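Cell wall binding protein cwp8 (Peptoclostridium difficile, PDB 5J6Q) probably anchors itself to the clostridial cell wall through its CWB2 modules, carrying further domains as part of the S-layer. Local coordinates at residues S191-F196 and V260-H265; Y216-E221 and T276-G281; N222-T227 and K241-I246. All coordinates share one frame; numbering follows the deposited sequence.

Contact 1 of 3, residues S191-F196 and V260-H265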
ATOM      1  N   SER A 191       5.806  -5.271  -4.945  1.00 53.64           N
ATOM      2  CA  SER A 191       5.696  -6.102  -3.771  1.00 62.00           C
ATOM      3  C   SER A 191       4.609  -5.441  -2.822  1.00 61.67           C
ATOM      4  O   SER A 191       4.280  -4.256  -2.962  1.00 59.01           O
ATOM      5  CB  SER A 191       7.047  -6.179  -3.069  1.00 63.68           C
ATOM      6  OG  SER A 191       7.366  -4.920  -2.489  1.00 70.76           O
ATOM      7  N   ALA A 192       4.061  -6.199  -1.893  1.00 60.04           N
ATOM      8  CA  ALA A 192       3.053  -5.686  -0.977  1.00 55.07           C
ATOM      9  C   ALA A 192       3.750  -4.736   0.015  1.00 55.76           C
ATOM     10  O   ALA A 192       3.145  -3.757   0.445  1.00 56.29           O
ATOM     11  CB  ALA A 192       2.423  -6.843  -0.241  1.00 56.75           C
ATOM     12  N   GLU A 193       5.046  -5.013   0.327  1.00 52.16           N
ATOM     13  CA  GLU A 193       5.815  -4.222   1.266  1.00 56.08           C
ATOM     14  C   GLU A 193       5.926  -2.742   0.870  1.00 61.44           C
ATOM     15  O   GLU A 193       5.839  -1.879   1.738  1.00 62.01           O
ATOM     16  CB  GLU A 193       7.210  -4.824   1.429  1.00 57.09           C
ATOM     17  CG  GLU A 193       7.231  -6.000   2.407  1.00 65.55           C
ATOM     18  CD  GLU A 193       6.679  -7.310   1.811  1.00 72.35           C
ATOM     19  OE1 GLU A 193       6.375  -7.351   0.600  1.00 76.34           O
ATOM     20  OE2 GLU A 193       6.561  -8.301   2.557  1.00 73.92           O
ATOM     21  N   GLU A 194       6.099  -2.455  -0.437  1.00 60.74           N
ATOM     22  CA  GLU A 194       6.218  -1.119  -0.966  1.00 58.39           C
ATOM     23  C   GLU A 194       5.014  -0.291  -0.553  1.00 52.03           C
ATOM     24  O   GLU A 194       5.112   0.940  -0.468  1.00 46.45           O
ATOM     25  CB  GLU A 194       6.252  -1.119  -2.520  1.00 60.76           C
ATOM     26  CG  GLU A 194       7.540  -1.642  -3.129  1.00 77.11           C
ATOM     27  CD  GLU A 194       7.455  -1.700  -4.654  1.00 91.52           C
ATOM     28  OE1 GLU A 194       7.106  -0.653  -5.285  1.00 94.64           O
ATOM     29  OE2 GLU A 194       7.734  -2.793  -5.221  1.00 95.84           O
ATOM     30  N   LEU A 195       3.868  -0.952  -0.389  1.00 43.76           N
ATOM     31  CA  LEU A 195       2.628  -0.281   0.022  1.00 42.12           C
ATOM     32  C   LEU A 195       2.270  -0.316   1.589  1.00 41.68           C
ATOM     33  O   LEU A 195       1.537   0.516   2.066  1.00 42.08           O
ATOM     34  CB  LEU A 195       1.450  -0.986  -0.671  1.00 41.65           C
ATOM     35  CG  LEU A 195       1.421  -0.919  -2.220  1.00 48.11           C
ATOM     36  CD1 LEU A 195      -0.045  -1.311  -2.683  1.00 51.87           C
ATOM     37  CD2 LEU A 195       1.713   0.555  -2.752  1.00 48.74           C
ATOM     38  N   PHE A 196       2.800  -1.265   2.335  1.00 45.14           N
ATOM     39  CA  PHE A 196       2.358  -1.494   3.687  1.00 42.62           C
ATOM     40  C   PHE A 196       3.430  -2.257   4.373  1.00 41.15           C
ATOM     41  O   PHE A 196       3.893  -3.260   3.836  1.00 41.97           O
ATOM     42  CB  PHE A 196       1.017  -2.251   3.585  1.00 47.01           C
ATOM     43  CG  PHE A 196       0.400  -2.761   4.880  1.00 51.26           C
ATOM     44  CD1 PHE A 196      -0.209  -1.887   5.768  1.00 44.86           C
ATOM     45  CD2 PHE A 196       0.384  -4.134   5.169  1.00 49.58           C
ATOM     46  CE1 PHE A 196      -0.833  -2.367   6.933  1.00 47.85           C
ATOM     47  CE2 PHE A 196      -0.233  -4.617   6.315  1.00 49.17           C
ATOM     48  CZ  PHE A 196      -0.844  -3.728   7.195  1.00 57.02           C
ATOM     49  N   VAL A 260      -0.125  -6.786  -6.552  1.00 54.35           N
ATOM     50  CA  VAL A 260       0.837  -6.896  -5.470  1.00 53.78           C
ATOM     51  C   VAL A 260       0.945  -8.320  -4.977  1.00 53.73           C
ATOM     52  O   VAL A 260       0.006  -9.099  -5.061  1.00 55.48           O
ATOM     53  CB  VAL A 260       0.483  -5.911  -4.319  1.00 56.37           C
ATOM     54  CG1 VAL A 260       0.347  -4.492  -4.878  1.00 59.11           C
ATOM     55  CG2 VAL A 260      -0.807  -6.309  -3.635  1.00 52.63           C
ATOM     56  N   SER A 261       2.093  -8.652  -4.450  1.00 53.94           N
ATOM     57  CA  SER A 261       2.323  -9.992  -3.997  1.00 59.57           C
ATOM     58  C   SER A 261       3.451  -9.947  -3.049  1.00 59.18           C
ATOM     59  O   SER A 261       4.159  -8.960  -3.031  1.00 59.90           O
ATOM     60  CB  SER A 261       2.720 -10.871  -5.192  1.00 62.32           C
ATOM     61  OG  SER A 261       3.847 -10.276  -5.828  1.00 61.15           O
ATOM     62  N   SER A 262       3.642 -11.007  -2.277  1.00 61.20           N
ATOM     63  CA  SER A 262       4.767 -11.086  -1.349  1.00 61.87           C
ATOM     64  C   SER A 262       4.966 -12.497  -0.830  1.00 65.02           C
ATOM     65  O   SER A 262       4.064 -13.287  -0.894  1.00 69.35           O
ATOM     66  CB  SER A 262       4.550 -10.192  -0.133  1.00 58.42           C
ATOM     67  OG  SER A 262       5.606 -10.353   0.806  1.00 52.49           O
ATOM     68  N   LYS A 263       6.150 -12.801  -0.293  1.00 74.64           N
ATOM     69  CA  LYS A 263       6.370 -14.104   0.312  1.00 85.58           C
ATOM     70  C   LYS A 263       5.700 -14.091   1.700  1.00 88.82           C
ATOM     71  O   LYS A 263       5.627 -15.127   2.346  1.00 89.82           O
ATOM     72  CB  LYS A 263       7.873 -14.384   0.473  1.00 87.29           C
ATOM     73  N   ASN A 264       5.210 -12.905   2.144  1.00 90.81           N
ATOM     74  CA  ASN A 264       4.564 -12.687   3.444  1.00 88.64           C
ATOM     75  C   ASN A 264       3.039 -12.736   3.336  1.00 90.20           C
ATOM     76  O   ASN A 264       2.387 -11.708   3.144  1.00 90.72           O
ATOM     77  CB  ASN A 264       4.985 -11.334   3.977  1.00 87.23           C
ATOM     78  CG  ASN A 264       4.993 -11.231   5.476  1.00 86.24           C
ATOM     79  OD1 ASN A 264       4.105 -11.758   6.152  1.00 86.68           O
ATOM     80  ND2 ASN A 264       5.937 -10.525   6.068  1.00 84.79           N
ATOM     81  N   HIS A 265       2.465 -13.926   3.487  1.00 88.89           N
ATOM     82  CA  HIS A 265       1.018 -14.091   3.368  1.00 90.75           C
ATOM     83  C   HIS A 265       0.226 -13.269   4.388  1.00 87.53           C
ATOM     84  O   HIS A 265      -0.847 -12.775   4.065  1.00 84.09           O
ATOM     85  CB  HIS A 265       0.673 -15.579   3.486  1.00 95.75           C
ATOM     86  CG  HIS A 265       0.860 -16.272   2.180  1.00108.69           C
ATOM     87  ND1 HIS A 265       1.985 -17.020   1.890  1.00114.52           N
ATOM     88  CD2 HIS A 265       0.082 -16.296   1.072  1.00113.02           C
ATOM     89  CE1 HIS A 265       1.870 -17.465   0.647  1.00116.53           C
ATOM     90  NE2 HIS A 265       0.737 -17.041   0.127  1.00114.96           N
TER

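Contact 2 of 3, residues Y216-E221 and T276-G281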
ATOM      1  N   TYR A 216     -12.011   8.025  -7.048  1.00 94.22           N
ATOM      2  CA  TYR A 216     -11.680   6.742  -7.618  1.00 96.43           C
ATOM      3  C   TYR A 216     -12.322   5.668  -6.787  1.00 95.16           C
ATOM      4  O   TYR A 216     -12.238   5.689  -5.558  1.00 94.08           O
ATOM      5  CB  TYR A 216     -10.164   6.530  -7.675  1.00101.82           C
ATOM      6  CG  TYR A 216      -9.495   7.393  -8.721  1.00112.71           C
ATOM      7  CD1 TYR A 216      -9.125   8.700  -8.440  1.00117.14           C
ATOM      8  CD2 TYR A 216      -9.231   6.901  -9.990  1.00117.75           C
ATOM      9  CE1 TYR A 216      -8.507   9.493  -9.394  1.00120.90           C
ATOM     10  CE2 TYR A 216      -8.613   7.687 -10.954  1.00121.37           C
ATOM     11  CZ  TYR A 216      -8.252   8.986 -10.650  1.00121.77           C
ATOM     12  OH  TYR A 216      -7.629   9.773 -11.584  1.00126.32           O
ATOM     13  N   ALA A 217     -12.999   4.748  -7.452  1.00 89.24           N
ATOM     14  CA  ALA A 217     -13.607   3.635  -6.774  1.00 81.86           C
ATOM     15  C   ALA A 217     -12.501   2.639  -6.710  1.00 78.92           C
ATOM     16  O   ALA A 217     -11.674   2.599  -7.631  1.00 76.94           O
ATOM     17  CB  ALA A 217     -14.777   3.083  -7.569  1.00 83.03           C
ATOM     18  N   LEU A 218     -12.443   1.867  -5.642  1.00 73.72           N
ATOM     19  CA  LEU A 218     -11.404   0.875  -5.507  1.00 68.80           C
ATOM     20  C   LEU A 218     -12.084  -0.436  -5.648  1.00 65.97           C
ATOM     21  O   LEU A 218     -13.084  -0.674  -5.006  1.00 66.77           O
ATOM     22  CB  LEU A 218     -10.663   0.945  -4.146  1.00 67.45           C
ATOM     23  CG  LEU A 218      -9.288   0.268  -4.103  1.00 67.19           C
ATOM     24  CD1 LEU A 218      -8.578   0.638  -2.813  1.00 70.69           C
ATOM     25  CD2 LEU A 218      -9.394  -1.238  -4.110  1.00 70.79           C
ATOM     26  N   THR A 219     -11.533  -1.306  -6.458  1.00 65.54           N
ATOM     27  CA  THR A 219     -12.140  -2.609  -6.682  1.00 67.11           C
ATOM     28  C   THR A 219     -11.041  -3.596  -6.664  1.00 63.07           C
ATOM     29  O   THR A 219      -9.877  -3.221  -6.885  1.00 62.43           O
ATOM     30  CB  THR A 219     -12.957  -2.590  -8.007  1.00 63.63           C
ATOM     31  OG1 THR A 219     -12.099  -2.108  -9.063  1.00 63.55           O
ATOM     32  CG2 THR A 219     -14.201  -1.651  -7.895  1.00 53.49           C
ATOM     33  N   PHE A 220     -11.367  -4.840  -6.380  1.00 65.18           N
ATOM     34  CA  PHE A 220     -10.325  -5.868  -6.299  1.00 72.30           C
ATOM     35  C   PHE A 220     -10.456  -6.866  -7.444  1.00 80.49           C
ATOM     36  O   PHE A 220     -11.517  -6.961  -8.056  1.00 82.57           O
ATOM     37  CB  PHE A 220     -10.411  -6.632  -4.972  1.00 79.49           C
ATOM     38  CG  PHE A 220     -10.171  -5.791  -3.733  1.00 85.61           C
ATOM     39  CD1 PHE A 220     -11.226  -5.399  -2.928  1.00 87.62           C
ATOM     40  CD2 PHE A 220      -8.891  -5.408  -3.372  1.00 86.41           C
ATOM     41  CE1 PHE A 220     -11.005  -4.641  -1.784  1.00 91.21           C
ATOM     42  CE2 PHE A 220      -8.672  -4.649  -2.227  1.00 89.33           C
ATOM     43  CZ  PHE A 220      -9.730  -4.271  -1.441  1.00 93.56           C
ATOM     44  N   GLU A 221      -9.380  -7.616  -7.729  1.00 85.03           N
ATOM     45  CA  GLU A 221      -9.422  -8.603  -8.792  1.00 89.73           C
ATOM     46  C   GLU A 221      -8.300  -9.582  -8.589  1.00 91.60           C
ATOM     47  O   GLU A 221      -7.393  -9.321  -7.806  1.00 87.64           O
ATOM     48  CB  GLU A 221      -9.332  -7.931 -10.174  1.00 91.23           C
ATOM     49  CG  GLU A 221     -10.708  -7.640 -10.754  1.00 94.79           C
ATOM     50  CD  GLU A 221     -10.758  -6.328 -11.506  1.00101.95           C
ATOM     51  OE1 GLU A 221      -9.910  -6.140 -12.406  1.00103.18           O
ATOM     52  OE2 GLU A 221     -11.642  -5.487 -11.190  1.00102.70           O
ATOM     53  N   THR A 276      -9.805  -3.015   2.136  1.00 49.74           N
ATOM     54  CA  THR A 276     -11.303  -3.216   2.132  1.00 52.23           C
ATOM     55  C   THR A 276     -11.814  -2.067   2.902  1.00 52.50           C
ATOM     56  O   THR A 276     -12.781  -1.393   2.484  1.00 51.30           O
ATOM     57  CB  THR A 276     -11.672  -4.597   2.758  1.00 53.99           C
ATOM     58  OG1 THR A 276     -10.916  -5.575   2.050  1.00 54.34           O
ATOM     59  CG2 THR A 276     -13.181  -4.929   2.650  1.00 62.44           C
ATOM     60  N   ASP A 277     -11.141  -1.795   4.069  1.00 50.68           N
ATOM     61  CA  ASP A 277     -11.545  -0.601   4.814  1.00 51.59           C
ATOM     62  C   ASP A 277     -11.504   0.643   3.951  1.00 50.85           C
ATOM     63  O   ASP A 277     -12.482   1.412   3.951  1.00 49.59           O
ATOM     64  CB  ASP A 277     -10.650  -0.403   6.068  1.00 57.60           C
ATOM     65  CG  ASP A 277     -11.053  -1.364   7.161  1.00 64.33           C
ATOM     66  OD1 ASP A 277     -12.260  -1.588   7.321  1.00 65.74           O
ATOM     67  OD2 ASP A 277     -10.139  -1.927   7.843  1.00 65.80           O
ATOM     68  N   VAL A 278     -10.378   0.885   3.200  1.00 53.72           N
ATOM     69  CA  VAL A 278     -10.326   2.073   2.323  1.00 54.44           C
ATOM     70  C   VAL A 278     -11.465   2.008   1.268  1.00 58.04           C
ATOM     71  O   VAL A 278     -12.119   3.019   0.977  1.00 57.63           O
ATOM     72  CB  VAL A 278      -8.996   2.238   1.554  1.00 54.51           C
ATOM     73  CG1 VAL A 278      -9.105   3.430   0.598  1.00 53.91           C
ATOM     74  CG2 VAL A 278      -7.810   2.432   2.515  1.00 50.93           C
ATOM     75  N   LYS A 279     -11.705   0.839   0.670  1.00 59.43           N
ATOM     76  CA  LYS A 279     -12.772   0.850  -0.351  1.00 63.55           C
ATOM     77  C   LYS A 279     -14.142   1.063   0.310  1.00 66.15           C
ATOM     78  O   LYS A 279     -14.981   1.800  -0.241  1.00 66.61           O
ATOM     79  CB  LYS A 279     -12.742  -0.462  -1.151  1.00 65.59           C
ATOM     80  CG  LYS A 279     -14.032  -0.719  -1.934  1.00 73.24           C
ATOM     81  CD  LYS A 279     -13.976  -2.072  -2.640  1.00 79.08           C
ATOM     82  CE  LYS A 279     -15.360  -2.632  -2.890  1.00 81.44           C
ATOM     83  NZ  LYS A 279     -15.421  -4.065  -2.500  1.00 81.87           N
ATOM     84  N   ASP A 280     -14.371   0.441   1.500  1.00 65.82           N
ATOM     85  CA  ASP A 280     -15.668   0.600   2.154  1.00 71.94           C
ATOM     86  C   ASP A 280     -15.783   2.007   2.734  1.00 75.31           C
ATOM     87  O   ASP A 280     -16.866   2.445   3.123  1.00 73.92           O
ATOM     88  CB  ASP A 280     -15.837  -0.433   3.270  1.00 74.85           C
ATOM     89  CG  ASP A 280     -16.129  -1.854   2.809  1.00 85.07           C
ATOM     90  OD1 ASP A 280     -16.380  -2.059   1.573  1.00 84.44           O
ATOM     91  OD2 ASP A 280     -16.114  -2.768   3.671  1.00 88.40           O
ATOM     92  N   GLY A 281     -14.656   2.746   2.775  1.00 75.70           N
ATOM     93  CA  GLY A 281     -14.704   4.074   3.357  1.00 79.15           C
ATOM     94  C   GLY A 281     -14.719   3.985   4.873  1.00 79.52           C
ATOM     95  O   GLY A 281     -15.062   4.936   5.544  1.00 78.28           O
TER

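Contact 3 of 3, residues N222-T227 and K241-I246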
ATOM      1  N   ASN A 222      -8.377 -10.717  -9.286  1.00 96.42           N
ATOM      2  CA  ASN A 222      -7.416 -11.818  -9.259  1.00105.84           C
ATOM      3  C   ASN A 222      -6.925 -12.099  -7.854  1.00109.55           C
ATOM      4  O   ASN A 222      -5.731 -12.284  -7.626  1.00109.79           O
ATOM      5  CB  ASN A 222      -6.254 -11.515 -10.201  1.00111.55           C
ATOM      6  CG  ASN A 222      -6.737 -11.318 -11.615  1.00117.92           C
ATOM      7  OD1 ASN A 222      -7.082 -12.295 -12.287  1.00120.38           O
ATOM      8  ND2 ASN A 222      -6.833 -10.092 -12.129  1.00120.17           N
ATOM      9  N   GLU A 223      -7.864 -12.129  -6.902  1.00111.88           N
ATOM     10  CA  GLU A 223      -7.546 -12.396  -5.503  1.00116.45           C
ATOM     11  C   GLU A 223      -7.115 -13.853  -5.304  1.00117.92           C
ATOM     12  O   GLU A 223      -7.926 -14.759  -5.449  1.00118.73           O
ATOM     13  CB  GLU A 223      -8.767 -12.072  -4.628  1.00118.02           C
ATOM     14  CG  GLU A 223      -9.109 -10.592  -4.658  1.00118.25           C
ATOM     15  CD  GLU A 223     -10.537 -10.304  -4.225  1.00115.29           C
ATOM     16  OE1 GLU A 223     -10.727  -9.350  -3.443  1.00110.97           O
ATOM     17  OE2 GLU A 223     -11.463 -11.016  -4.668  1.00112.65           O
ATOM     18  N   ALA A 224      -5.834 -14.064  -4.982  1.00118.70           N
ATOM     19  CA  ALA A 224      -5.244 -15.373  -4.754  1.00122.88           C
ATOM     20  C   ALA A 224      -4.531 -15.349  -3.409  1.00126.13           C
ATOM     21  O   ALA A 224      -3.340 -15.640  -3.311  1.00126.84           O
ATOM     22  CB  ALA A 224      -4.258 -15.700  -5.867  1.00123.86           C
ATOM     23  N   ILE A 225      -5.270 -14.974  -2.372  1.00130.41           N
ATOM     24  CA  ILE A 225      -4.741 -14.896  -1.015  1.00137.44           C
ATOM     25  C   ILE A 225      -5.097 -16.167  -0.254  1.00142.68           C
ATOM     26  O   ILE A 225      -6.251 -16.588  -0.274  1.00145.59           O
ATOM     27  CB  ILE A 225      -5.314 -13.641  -0.312  1.00139.57           C
ATOM     28  CG1 ILE A 225      -5.055 -12.392  -1.170  1.00139.53           C
ATOM     29  CG2 ILE A 225      -4.680 -13.477   1.065  1.00139.52           C
ATOM     30  CD1 ILE A 225      -5.671 -11.133  -0.579  1.00139.63           C
ATOM     31  N   LEU A 226      -4.112 -16.780   0.412  1.00147.44           N
ATOM     32  CA  LEU A 226      -4.349 -18.015   1.153  1.00154.93           C
ATOM     33  C   LEU A 226      -4.661 -17.757   2.625  1.00160.38           C
ATOM     34  O   LEU A 226      -3.997 -16.939   3.263  1.00162.63           O
ATOM     35  CB  LEU A 226      -3.117 -18.923   1.048  1.00157.22           C
ATOM     36  CG  LEU A 226      -2.633 -19.177  -0.377  1.00157.18           C
ATOM     37  CD1 LEU A 226      -1.363 -19.995  -0.336  1.00157.21           C
ATOM     38  CD2 LEU A 226      -3.689 -19.921  -1.165  1.00157.21           C
ATOM     39  N   THR A 227      -5.673 -18.454   3.159  1.00165.78           N
ATOM     40  CA  THR A 227      -6.061 -18.329   4.553  1.00171.47           C
ATOM     41  C   THR A 227      -4.994 -18.979   5.420  1.00175.58           C
ATOM     42  O   THR A 227      -4.245 -19.827   4.935  1.00177.29           O
ATOM     43  CB  THR A 227      -7.417 -19.008   4.765  1.00173.19           C
ATOM     44  OG1 THR A 227      -8.284 -18.623   3.697  1.00173.16           O
ATOM     45  CG2 THR A 227      -8.049 -18.632   6.092  1.00173.16           C
ATOM     46  N   LYS A 241       3.705 -17.056  -2.796  1.00136.62           N
ATOM     47  CA  LYS A 241       3.364 -15.648  -2.855  1.00125.04           C
ATOM     48  C   LYS A 241       1.853 -15.479  -2.831  1.00116.71           C
ATOM     49  O   LYS A 241       1.142 -16.274  -3.449  1.00112.60           O
ATOM     50  CB  LYS A 241       3.931 -15.038  -4.150  1.00121.24           C
ATOM     51  CG  LYS A 241       4.805 -13.817  -3.910  1.00120.45           C
ATOM     52  CD  LYS A 241       6.255 -14.076  -4.291  1.00119.27           C
ATOM     53  CE  LYS A 241       6.760 -13.005  -5.228  1.00117.29           C
ATOM     54  NZ  LYS A 241       8.202 -12.708  -5.005  1.00109.49           N
ATOM     55  N   SER A 242       1.361 -14.468  -2.099  1.00107.51           N
ATOM     56  CA  SER A 242      -0.070 -14.169  -2.046  1.00 94.93           C
ATOM     57  C   SER A 242      -0.276 -13.031  -3.004  1.00 85.72           C
ATOM     58  O   SER A 242       0.637 -12.237  -3.161  1.00 82.17           O
ATOM     59  CB  SER A 242      -0.495 -13.736  -0.647  1.00 94.63           C
ATOM     60  OG  SER A 242      -1.780 -14.244  -0.317  1.00 98.81           O
ATOM     61  N   SER A 243      -1.434 -12.907  -3.638  1.00 76.70           N
ATOM     62  CA  SER A 243      -1.524 -11.818  -4.565  1.00 74.92           C
ATOM     63  C   SER A 243      -2.910 -11.332  -4.774  1.00 70.77           C
ATOM     64  O   SER A 243      -3.901 -11.990  -4.423  1.00 67.47           O
ATOM     65  CB  SER A 243      -0.931 -12.230  -5.923  1.00 78.44           C
ATOM     66  OG  SER A 243      -1.804 -13.047  -6.701  1.00 79.90           O
ATOM     67  N   PHE A 244      -2.971 -10.149  -5.342  1.00 60.86           N
ATOM     68  CA  PHE A 244      -4.228  -9.577  -5.713  1.00 53.02           C
ATOM     69  C   PHE A 244      -3.975  -8.362  -6.480  1.00 53.33           C
ATOM     70  O   PHE A 244      -2.854  -7.818  -6.513  1.00 54.66           O
ATOM     71  CB  PHE A 244      -5.193  -9.335  -4.517  1.00 60.38           C
ATOM     72  CG  PHE A 244      -4.864  -8.258  -3.494  1.00 57.32           C
ATOM     73  CD1 PHE A 244      -5.443  -7.011  -3.570  1.00 61.03           C
ATOM     74  CD2 PHE A 244      -4.032  -8.526  -2.438  1.00 61.34           C
ATOM     75  CE1 PHE A 244      -5.187  -6.043  -2.586  1.00 67.28           C
ATOM     76  CE2 PHE A 244      -3.778  -7.561  -1.458  1.00 61.49           C
ATOM     77  CZ  PHE A 244      -4.357  -6.334  -1.543  1.00 57.65           C
ATOM     78  N   ASP A 245      -5.004  -7.941  -7.135  1.00 53.48           N
ATOM     79  CA  ASP A 245      -5.018  -6.781  -8.008  1.00 59.33           C
ATOM     80  C   ASP A 245      -5.914  -5.741  -7.382  1.00 57.47           C
ATOM     81  O   ASP A 245      -7.007  -6.068  -6.863  1.00 53.13           O
ATOM     82  CB  ASP A 245      -5.579  -7.120  -9.438  1.00 61.89           C
ATOM     83  CG  ASP A 245      -4.556  -7.613 -10.489  1.00 69.32           C
ATOM     84  OD1 ASP A 245      -3.406  -8.018 -10.095  1.00 69.82           O
ATOM     85  OD2 ASP A 245      -4.902  -7.615 -11.699  1.00 73.05           O
ATOM     86  N   ILE A 246      -5.456  -4.497  -7.460  1.00 53.27           N
ATOM     87  CA  ILE A 246      -6.127  -3.322  -6.951  1.00 54.02           C
ATOM     88  C   ILE A 246      -6.436  -2.507  -8.155  1.00 53.44           C
ATOM     89  O   ILE A 246      -5.489  -2.188  -8.864  1.00 57.86           O
ATOM     90  CB  ILE A 246      -5.147  -2.513  -5.994  1.00 52.54           C
ATOM     91  CG1 ILE A 246      -4.685  -3.336  -4.840  1.00 49.66           C
ATOM     92  CG2 ILE A 246      -5.803  -1.246  -5.534  1.00 50.49           C
ATOM     93  CD1 ILE A 246      -3.419  -2.765  -4.151  1.00 50.08           C
TER

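Contact 1 of 3, residues S191-F196 and V260-H265
Glu193 and Ser262 meet side chain to side chain where two parallel strands of the mixed four-stranded sheet of domain 3 come to an end. The Glu193 chain bends at chi2 (77°), which turns CD, and the carboxylate it carries meets Ser262. Ser262 OG donates to Glu193 OE2 at 2.9 Å, and OE2 receives it on its syn lone pair, the side of OE1. The same hydroxyl accepts from Asn264 N at 2.9 Å, forming an ST turn, so a single OG ties the glutamate to the bend that leads into helix 265-280. Asn264, the N-cap residue of that helix, touches the carboxylate through its CB, 3.7 Å from Glu193 OE2; the two side chains cross at about a right angle. The backbones are joined by one bond: Ala192 N donates to Ser261 O at 3.0 Å, lying above the carbonyl plane, while Ala192 CB rests 4.0 Å from Ser262 CB. The buried Leu195 and Val260 cross at about a right angle beside Ile190, illustrating how a turn after an edge strand can fold back onto the sheet. Their methyls Leu195 CD1 and Val260 CG1 touch at 3.9 Å.

Contact 2 of 3, residues Y216-E221 and T276-G281
Phe220 and Leu218 of edge strand 217-224 point from the sheet toward Thr276, Val278 and Lys279 on the last turns of helix 265-280, a helix packed on one face of a mixed sheet, as in α+β folds. The axes of the two short segments approach to 8.2 Å with their directions 139° apart. Phe220 can be followed outward. Its CB heads for the helix, and CG lies anti to the carbonyl carbon, beside the backbone N (chi1 -63°). Over one face of the ring sits Leu218 CD2, two residues back on the strand, 3.9 Å above the plane and offset toward the rim. Farther out, CE1 comes within 3.9 Å of Thr276 OG1. At the tip, CZ meets Thr276 N at 3.8 Å, with that nitrogen at the ring edge, near its plane; the two side chains cross at about a right angle. The threonine hydroxyl, which touches the ring, is hydrogen-bonded to His272 O one turn earlier, and the His272 ring also meets Phe220. Leu218 extends the seam toward the helix end: its CB packs 3.9 Å from Lys279 CB. Residues i and i+2 of a strand point to the same side, and here both meet one helix. The helix closes in a Schellman motif with Gly281, of positive phi, as C-prime residue. Alongside Val209 and Val212 of helix 203-213, Val278 CG1 lies 4.4 Å from Leu218 CD1.

Contact 3 of 3, residues N222-T227 and K241-I246
Ser243 O receives the N-H of Ala224 at 2.9 Å, a nearly straight bond across antiparallel neighbours of the domain 3 sheet. The return bond, Ser243 N to Ala224 O, is weak at 3.3 Å, as suits an outer strand that fades out just after turning a corner at Asn222. Asn222 takes a left-handed backbone conformation at that corner and reaches across with its amide: ND2 donates to Asp245 OD2 at 3.2 Å. The bond is bent, 137° at the hydrogen, and ND2 stands well above the carboxylate plane, 68° out of it. The stronger polar partner of Asp245 lies on the next strand, where Ser259 OG is hydrogen-bonded to OD1. On the side of the sheet covered by helix 265-280, with CD1 anti to CA (chi2 176°), Ile225 reaches Phe244 CD2 at 3.6 Å from that methyl, approaching the ring obliquely. The ring in turn meets His272 edge-to-face. Glu223 also lies against Phe244, its CG 4.1 Å from Phe244 CB. Side-chain contacts here continue past the point where regular backbone bonding thins: Ser242 OG packs against Ile225 CG2 at 3.3 Å. On the other face, Ala224 CB and Ser243 OG lie 3.7 Å apart.

How the contacts relate
All three contacts fall within domain 3 and touch one mixed sheet, ordered 186-191, 256-262, 242-249, 217-224. Contact 1 serves one edge of it and contact 3 the other, their centres about 10 Å apart and joined where Val260 N meets Phe244 O at 2.9 Å. Contact 2 lies about 15 Å from contact 3, centre to centre, and continues the same strand 217-224; Phe220 CE2 and Phe244 CE1 pack at 3.8 Å. Contacts 1 and 2, about 18 Å apart between centres, do not touch, but helix 265-280 follows strand 256-262. Along the chain, contact 3 is nested inside both loops, while contacts 1 and 2 interlock, so segments far apart in sequence meet on one sheet.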